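Local coordinates for N-acetylmuramoyl-L-alanine amidase (Mycolicibacterium smegmatis, PDB 7AGM), which hydrolyses, as a zinc-dependent amidase, the bond between N-acetylmuramic acid and L-alanine in peptidoglycan, at residues Thr56-Thr59 against Thr60-Arg64; Arg78-Asp81 against Asn82-Gly85. All blocks are in the same frame, centred on the assembly; numbering follows the deposited sequence.

Contact 1 of 2, residues Thr56-Thr59 against Thr60-Arg64; sequences TWDT and TLRVR
D58 and R62 form an i to i+4 salt bridge along helix 52-69. R62 NE donates to D58 OD2 at 2.8 Å, with an almost straight N-H...O angle of 172°. OD2 lies in the guanidinium plane, at its edge, but the donor comes from above the carboxylate plane. The two flat groups are thus strongly turned against each other, by 68°. The chain of R62 is extended from CG to NE and spans one helical turn to D58. R62 NH2 adds a weak bond to OD2, and a water accepts from NH2 while giving a weak bond to D58 OD1.

One residue earlier, L61 CD1 lies over one face of the W57 ring, off toward the rim. L61 CD1 is 3.5 Å from W57 NE1. On the buried side T56 O takes two bonds. T60 OG1 reaches T56 O at 2.7 Å, and T60 N reaches T56 O at 2.9 Å, from opposite faces of the carbonyl plane. The hydroxyl can do so because OG1 sits beside its own backbone N (chi1 -59°). T56 OG1 has its strongest partner in G16 O, with H53 O as a further acceptor, and T59 OG1 is bonded to F55 O.

Further out, T60 packs on L13, P15 and M76 of the sheet strands, and V63 packs on A205 of helix 198-219. D58 OD2 has a second salt bridge, to R201, and R62 NH1 bonds to Q202. A carboxylate with two arginine partners is likely to stay ionised, and here it joins two helices.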
loop_
_atom_site.group_PDB
_atom_site.type_symbol
_atom_site.label_atom_id
_atom_site.label_comp_id
_atom_site.label_asym_id
_atom_site.label_seq_id
_atom_site.Cartn_x
_atom_site.Cartn_y
_atom_site.Cartn_z
ATOM N N THR A 56 0.002 -8.852 3.391
ATOM C CA THR A 56 0.267 -7.946 2.278
ATOM C C THR A 56 0.715 -8.718 1.048
ATOM O O THR A 56 0.343 -8.374 -0.080
ATOM C CB THR A 56 1.317 -6.903 2.662
ATOM O OG1 THR A 56 2.586 -7.541 2.863
ATOM C CG2 THR A 56 0.906 -6.124 3.925
ATOM N N TRP A 57 1.503 -9.772 1.245
ATOM C CA TRP A 57 1.975 -10.581 0.124
ATOM C C TRP A 57 0.811 -11.211 -0.634
ATOM O O TRP A 57 0.654 -11.011 -1.848
ATOM C CB TRP A 57 2.934 -11.648 0.654
ATOM C CG TRP A 57 3.347 -12.654 -0.367
ATOM C CD1 TRP A 57 3.003 -13.982 -0.414
ATOM C CD2 TRP A 57 4.200 -12.423 -1.493
ATOM N NE1 TRP A 57 3.591 -14.582 -1.496
ATOM C CE2 TRP A 57 4.335 -13.651 -2.174
ATOM C CE3 TRP A 57 4.866 -11.297 -1.989
ATOM C CZ2 TRP A 57 5.098 -13.780 -3.330
ATOM C CZ3 TRP A 57 5.630 -11.432 -3.138
ATOM C CH2 TRP A 57 5.734 -12.662 -3.796
ATOM N N ASP A 58 -0.041 -11.957 0.075
ATOM C CA ASP A 58 -1.110 -12.671 -0.616
ATOM C C ASP A 58 -2.128 -11.707 -1.223
ATOM O O ASP A 58 -2.588 -11.911 -2.355
ATOM C CB ASP A 58 -1.775 -13.674 0.321
ATOM C CG ASP A 58 -2.751 -14.561 -0.407
ATOM O OD1 ASP A 58 -2.284 -15.438 -1.160
ATOM O OD2 ASP A 58 -3.973 -14.368 -0.247
ATOM N N THR A 59 -2.458 -10.628 -0.508
ATOM C CA THR A 59 -3.378 -9.638 -1.060
ATOM C C THR A 59 -2.804 -9.007 -2.324
ATOM O O THR A 59 -3.522 -8.822 -3.318
ATOM C CB THR A 59 -3.686 -8.571 -0.005
ATOM O OG1 THR A 59 -4.249 -9.204 1.148
ATOM C CG2 THR A 59 -4.681 -7.544 -0.529
ATOM N N THR A 60 -1.498 -8.726 -2.326
ATOM C CA THR A 60 -0.883 -8.108 -3.498
ATOM C C THR A 60 -0.874 -9.064 -4.687
ATOM O O THR A 60 -1.080 -8.634 -5.829
ATOM C CB THR A 60 0.521 -7.584 -3.173
ATOM O OG1 THR A 60 0.445 -6.608 -2.118
ATOM C CG2 THR A 60 1.132 -6.915 -4.406
ATOM N N LEU A 61 -0.680 -10.371 -4.439
ATOM C CA LEU A 61 -0.743 -11.343 -5.531
ATOM C C LEU A 61 -2.121 -11.339 -6.182
ATOM O O LEU A 61 -2.245 -11.474 -7.406
ATOM C CB LEU A 61 -0.420 -12.742 -5.002
ATOM C CG LEU A 61 1.030 -12.988 -4.585
ATOM C CD1 LEU A 61 1.196 -14.409 -4.056
ATOM C CD2 LEU A 61 1.983 -12.735 -5.757
ATOM N N ARG A 62 -3.169 -11.207 -5.372
ATOM C CA ARG A 62 -4.523 -11.141 -5.905
ATOM C C ARG A 62 -4.735 -9.863 -6.700
ATOM O O ARG A 62 -5.346 -9.898 -7.776
ATOM C CB ARG A 62 -5.525 -11.277 -4.764
ATOM C CG ARG A 62 -5.459 -12.659 -4.116
ATOM C CD ARG A 62 -6.223 -12.722 -2.802
ATOM N NE ARG A 62 -5.998 -13.993 -2.108
ATOM C CZ ARG A 62 -6.721 -15.092 -2.295
ATOM N NH1 ARG A 62 -7.734 -15.093 -3.151
ATOM N NH2 ARG A 62 -6.428 -16.195 -1.619
ATOM N N VAL A 63 -4.220 -8.730 -6.203
ATOM C CA VAL A 63 -4.285 -7.483 -6.962
ATOM C C VAL A 63 -3.575 -7.640 -8.302
ATOM O O VAL A 63 -4.101 -7.253 -9.352
ATOM C CB VAL A 63 -3.695 -6.316 -6.145
ATOM C CG1 VAL A 63 -3.496 -5.074 -7.028
ATOM C CG2 VAL A 63 -4.586 -5.982 -4.938
ATOM N N ARG A 64 -2.371 -8.223 -8.289
ATOM C CA ARG A 64 -1.609 -8.369 -9.527
ATOM C C ARG A 64 -2.370 -9.193 -10.556
ATOM O O ARG A 64 -2.429 -8.832 -11.738
ATOM C CB ARG A 64 -0.241 -8.998 -9.265
ATOM C CG ARG A 64 0.472 -9.282 -10.574
ATOM C CD ARG A 64 1.872 -9.728 -10.382
ATOM N NE ARG A 64 1.937 -11.095 -9.899
ATOM C CZ ARG A 64 3.078 -11.742 -9.716
ATOM N NH1 ARG A 64 4.228 -11.136 -9.985
ATOM N NH2 ARG A 64 3.069 -12.985 -9.265
HETATM O O HOH W 1 -4.185 -17.435 -0.109
#

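Contact 2 of 2, residues Arg78-Asp81 against Asn82-Gly85; sequences RGND and NALG
N80 opens an Asx turn through N82 in the loop between strand 73-76 and helix 88-98. N80 OD1 accepts from N82 N at 3.2 Å, with an N-H...O angle of 157°. The donor is above the plane of the side-chain amide, not on a lone pair. A83 N adds a weak bond to N80 OD1 at 3.1 Å. CG of N80 stands between its backbone N and carbonyl carbon (chi1 61°), which turns OD1 toward the amides that follow.

R78 braces the first half of the turn. R78 NH1 forms a salt bridge with D81 OD1 at 2.9 Å, on the anti side of the carboxylate, and bonds to N80 O at 3.0 Å. One nitrogen thus ties a side chain and a backbone carbonyl together. D81 is also held from helix 52-69, by H53 ND1 at OD1 and by S54 OG at OD2. R78 NH2 reaches G16 O and H53 O, and NE reaches P15 O.

The remaining packing is light and near the surface. The side chains of N80 and N82 cross at about a right angle, their amide planes 73° apart, with N82 OD1 3.5 Å from N80 CG. A83 CB lies 3.6 Å from N80 OD1.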
loop_
_atom_site.group_PDB
_atom_site.type_symbol
_atom_site.label_atom_id
_atom_site.label_comp_id
_atom_site.label_asym_id
_atom_site.label_seq_id
_atom_site.Cartn_x
_atom_site.Cartn_y
_atom_site.Cartn_z
ATOM N N ARG A 78 8.938 -7.151 -4.162
ATOM C CA ARG A 78 9.583 -8.354 -3.662
ATOM C C ARG A 78 8.941 -9.552 -4.336
ATOM O O ARG A 78 7.826 -9.472 -4.859
ATOM C CB ARG A 78 9.503 -8.460 -2.133
ATOM C CG ARG A 78 8.095 -8.491 -1.561
ATOM C CD ARG A 78 8.201 -8.663 -0.057
ATOM N NE ARG A 78 7.000 -8.382 0.728
ATOM C CZ ARG A 78 6.322 -9.290 1.433
ATOM N NH1 ARG A 78 6.675 -10.575 1.404
ATOM N NH2 ARG A 78 5.288 -8.912 2.173
ATOM N N GLY A 79 9.661 -10.674 -4.303
ATOM C CA GLY A 79 9.279 -11.842 -5.069
ATOM C C GLY A 79 8.986 -13.083 -4.253
ATOM O O GLY A 79 8.762 -14.155 -4.825
ATOM N N ASN A 80 8.983 -12.964 -2.928
ATOM C CA ASN A 80 8.647 -14.083 -2.054
ATOM C C ASN A 80 8.176 -13.531 -0.714
ATOM O O ASN A 80 8.195 -12.320 -0.470
ATOM C CB ASN A 80 9.839 -15.024 -1.857
ATOM C CG ASN A 80 11.026 -14.332 -1.215
ATOM O OD1 ASN A 80 10.931 -13.795 -0.102
ATOM N ND2 ASN A 80 12.157 -14.346 -1.908
ATOM N N ASP A 81 7.781 -14.444 0.171
ATOM C CA ASP A 81 7.315 -14.110 1.509
ATOM C C ASP A 81 8.084 -14.898 2.566
ATOM O O ASP A 81 7.566 -15.159 3.651
ATOM C CB ASP A 81 5.807 -14.342 1.633
ATOM C CG ASP A 81 5.226 -13.751 2.900
ATOM O OD1 ASP A 81 5.611 -12.616 3.236
ATOM O OD2 ASP A 81 4.394 -14.419 3.557
ATOM N N ASN A 82 9.332 -15.270 2.273
ATOM C CA ASN A 82 10.109 -16.036 3.242
ATOM C C ASN A 82 11.572 -15.613 3.320
ATOM O O ASN A 82 12.375 -16.336 3.925
ATOM C CB ASN A 82 9.999 -17.551 2.984
ATOM C CG ASN A 82 10.635 -17.971 1.670
ATOM O OD1 ASN A 82 10.895 -17.145 0.798
ATOM N ND2 ASN A 82 10.895 -19.267 1.527
ATOM N N ALA A 83 11.947 -14.471 2.749
ATOM C CA ALA A 83 13.333 -14.027 2.768
ATOM C C ALA A 83 13.371 -12.505 2.850
ATOM O O ALA A 83 12.337 -11.831 2.817
ATOM C CB ALA A 83 14.089 -14.568 1.548
ATOM N N LEU A 84 14.583 -11.965 2.958
ATOM C CA LEU A 84 14.756 -10.521 3.044
ATOM C C LEU A 84 14.196 -9.834 1.803
ATOM O O LEU A 84 14.239 -10.373 0.694
ATOM C CB LEU A 84 16.239 -10.176 3.192
ATOM C CG LEU A 84 16.888 -10.473 4.542
ATOM C CD1 LEU A 84 18.391 -10.283 4.447
ATOM C CD2 LEU A 84 16.302 -9.577 5.615
ATOM N N GLY A 85 13.657 -8.632 2.011
ATOM C CA GLY A 85 13.198 -7.779 0.938
ATOM C C GLY A 85 13.870 -6.421 1.020
ATOM O O GLY A 85 14.638 -6.150 1.949
HETATM O O HOH W 2 9.923 -11.490 1.886
#

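In the fold
Contact 1 comes first along the chain and contact 2 follows strand 73-76, their centres 13 Å apart. Helix 52-69 connects strand 10-15 to strand 73-76, its parallel neighbour at the edge of the six-stranded mixed sheet, in a beta-alpha-beta crossover. Contact 1 lies on that helix, contact 2 in the loop leaving the second strand. They touch where the W57 ring packs on the loop backbone, with W57 CH2 3.3 Å from G79 C. The zinc ligand E52 begins this helix, and the T56 side chain is about 6 Å from the zinc, that of D81 about 12 Å. The loop supplies no ligand, but R78 and D81 bond to G16 and H53, beside ligands H17 and E52.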